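Local structure of periplasmic binding protein (Thermotoga lettingae TMO, 4RY8) at residues G211-I216 with N244-A249. The protein binds 5-methylthioribose in the cleft between its two lobes and probably serves as the solute-binding component of a sugar transporter. Sequence-based numbering, arbitrary orientation.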
loop_
_atom_site.group_PDB
_atom_site.type_symbol
_atom_site.label_atom_id
_atom_site.label_comp_id
_atom_site.label_asym_id
_atom_site.label_seq_id
_atom_site.Cartn_x
_atom_site.Cartn_y
_atom_site.Cartn_z
ATOM N N GLY C 211 5.615 24.988 -4.158
ATOM C CA GLY C 211 4.781 26.179 -4.150
ATOM C C GLY C 211 4.030 26.389 -2.881
ATOM O O GLY C 211 3.995 27.515 -2.358
ATOM N N ALA C 212 3.432 25.319 -2.372
ATOM C CA ALA C 212 2.621 25.364 -1.156
ATOM C C ALA C 212 3.437 25.767 0.065
ATOM O O ALA C 212 3.019 26.628 0.847
ATOM C CB ALA C 212 1.951 24.026 -0.912
ATOM N N VAL C 213 4.626 25.182 0.185
ATOM C CA VAL C 213 5.519 25.478 1.309
ATOM C C VAL C 213 6.011 26.898 1.289
ATOM O O VAL C 213 6.081 27.541 2.338
ATOM C CB VAL C 213 6.727 24.503 1.302
ATOM C CG1 VAL C 213 7.764 24.872 2.363
ATOM C CG2 VAL C 213 6.238 23.078 1.530
ATOM N N ARG C 214 6.383 27.411 0.110
ATOM C CA ARG C 214 6.836 28.772 0.014
ATOM C C ARG C 214 5.700 29.746 0.358
ATOM O O ARG C 214 5.924 30.727 1.006
ATOM C CB ARG C 214 7.385 29.065 -1.369
ATOM C CG ARG C 214 8.578 28.253 -1.753
ATOM C CD ARG C 214 8.980 28.549 -3.168
ATOM N NE ARG C 214 10.085 27.672 -3.521
ATOM C CZ ARG C 214 10.235 27.048 -4.684
ATOM N NH1 ARG C 214 9.334 27.169 -5.668
ATOM N NH2 ARG C 214 11.299 26.267 -4.847
ATOM N N ALA C 215 4.477 29.450 -0.078
ATOM C CA ALA C 215 3.329 30.267 0.292
ATOM C C ALA C 215 3.164 30.338 1.817
ATOM O O ALA C 215 2.987 31.415 2.388
ATOM C CB ALA C 215 2.067 29.712 -0.352
ATOM N N ILE C 216 3.253 29.174 2.451
ATOM C CA ILE C 216 3.165 29.033 3.915
ATOM C C ILE C 216 4.267 29.835 4.639
ATOM O O ILE C 216 4.009 30.557 5.617
ATOM C CB ILE C 216 3.214 27.543 4.343
ATOM C CG1 ILE C 216 1.900 26.875 3.955
ATOM C CG2 ILE C 216 3.428 27.414 5.854
ATOM C CD1 ILE C 216 1.992 25.386 3.825
ATOM N N ASN C 244 12.039 25.441 11.066
ATOM C CA ASN C 244 10.623 25.719 11.083
ATOM C C ASN C 244 9.901 25.273 9.815
ATOM O O ASN C 244 8.742 25.623 9.661
ATOM C CB ASN C 244 10.337 27.217 11.297
ATOM C CG ASN C 244 11.007 27.767 12.536
ATOM O OD1 ASN C 244 12.226 27.920 12.574
ATOM N ND2 ASN C 244 10.212 28.090 13.552
ATOM N N SER C 245 10.552 24.522 8.919
ATOM C CA SER C 245 9.847 24.029 7.719
ATOM C C SER C 245 8.543 23.335 8.100
ATOM O O SER C 245 8.519 22.502 8.983
ATOM C CB SER C 245 10.703 23.057 6.914
ATOM O OG SER C 245 9.972 22.602 5.772
ATOM N N PRO C 246 7.442 23.669 7.423
ATOM C CA PRO C 246 6.227 22.882 7.608
ATOM C C PRO C 246 6.235 21.574 6.791
ATOM O O PRO C 246 5.290 20.787 6.886
ATOM C CB PRO C 246 5.135 23.810 7.070
ATOM C CG PRO C 246 5.826 24.543 5.960
ATOM C CD PRO C 246 7.248 24.772 6.478
ATOM N N TRP C 247 7.285 21.336 6.003
ATOM C CA TRP C 247 7.312 20.161 5.129
ATOM C C TRP C 247 7.762 18.934 5.910
ATOM O O TRP C 247 8.964 18.763 6.164
ATOM C CB TRP C 247 8.217 20.432 3.938
ATOM C CG TRP C 247 7.998 19.500 2.732
ATOM C CD1 TRP C 247 7.317 18.326 2.693
ATOM C CD2 TRP C 247 8.549 19.691 1.437
ATOM N NE1 TRP C 247 7.370 17.787 1.420
ATOM C CE2 TRP C 247 8.111 18.624 0.628
ATOM C CE3 TRP C 247 9.329 20.698 0.863
ATOM C CZ2 TRP C 247 8.492 18.500 -0.686
ATOM C CZ3 TRP C 247 9.658 20.594 -0.485
ATOM C CH2 TRP C 247 9.254 19.508 -1.231
ATOM N N VAL C 248 6.826 18.072 6.313
ATOM C CA VAL C 248 7.189 17.008 7.302
ATOM C C VAL C 248 7.497 15.603 6.752
ATOM O O VAL C 248 8.253 14.849 7.356
ATOM C CB VAL C 248 6.195 16.929 8.488
ATOM C CG1 VAL C 248 6.198 18.240 9.271
ATOM C CG2 VAL C 248 4.824 16.616 8.031
ATOM N N ALA C 249 6.949 15.271 5.596
ATOM C CA ALA C 249 7.196 13.997 4.968
ATOM C C ALA C 249 6.901 14.045 3.468
ATOM O O ALA C 249 6.057 14.832 3.004
ATOM C CB ALA C 249 6.343 12.913 5.620
#
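Pro246 rests against Ile216 and Val213, two side chains one helical turn apart on the same face of helix 206-219. The closest approach is Ile216 CG2 to Pro246 CG, 3.7 Å, where the two side chains run antiparallel alongside each other. Val213 reaches both Pro246 and Trp247 by dividing its methyls. Val213 CG1, anti to the backbone N (chi1 174°), lies 4.1 Å from Pro246 CG and equally near Pro246 CD, whereas Val213 CG2 stands 4.0 Å from Trp247 CE3. That second methyl approaches the indole obliquely, also meeting CB, CG and CD2, with the valine and tryptophan side chains nearly perpendicular. All four touching residues are buried, and no hydrogen bond links the segments, so the evidence is for apolar packing alone.

Chain order places the contact in a Rossmann-like lobe of the periplasmic binding protein fold: strand 226-230 follows helix 206-219 and runs parallel to its sheet neighbour 247-252, which opens with Trp247 directly after Pro246. Val227 of strand 226-230 touches Val213, Ile216 and Pro246, closing the apolar cluster. An ST turn shapes the entry to strand 247-252, Trp247 N donating to Ser245 OG over 3.0 Å at 158°. The same hydroxyl is also hydrogen-bonded to Met239 O, and Trp247 NE1 to Ser229 OG. The Trp247 side chain is about 10 Å from the bound 5-methylthioribose, too far for direct contact.

Packing between the segments gives way on the outer side. Asn244, just before the turn, is exposed, its CB 8.8 Å from Ile216 CG2. The Arg214 side chain starts away from segment 244-249, is partly exposed, and touches Gln185 and Met239.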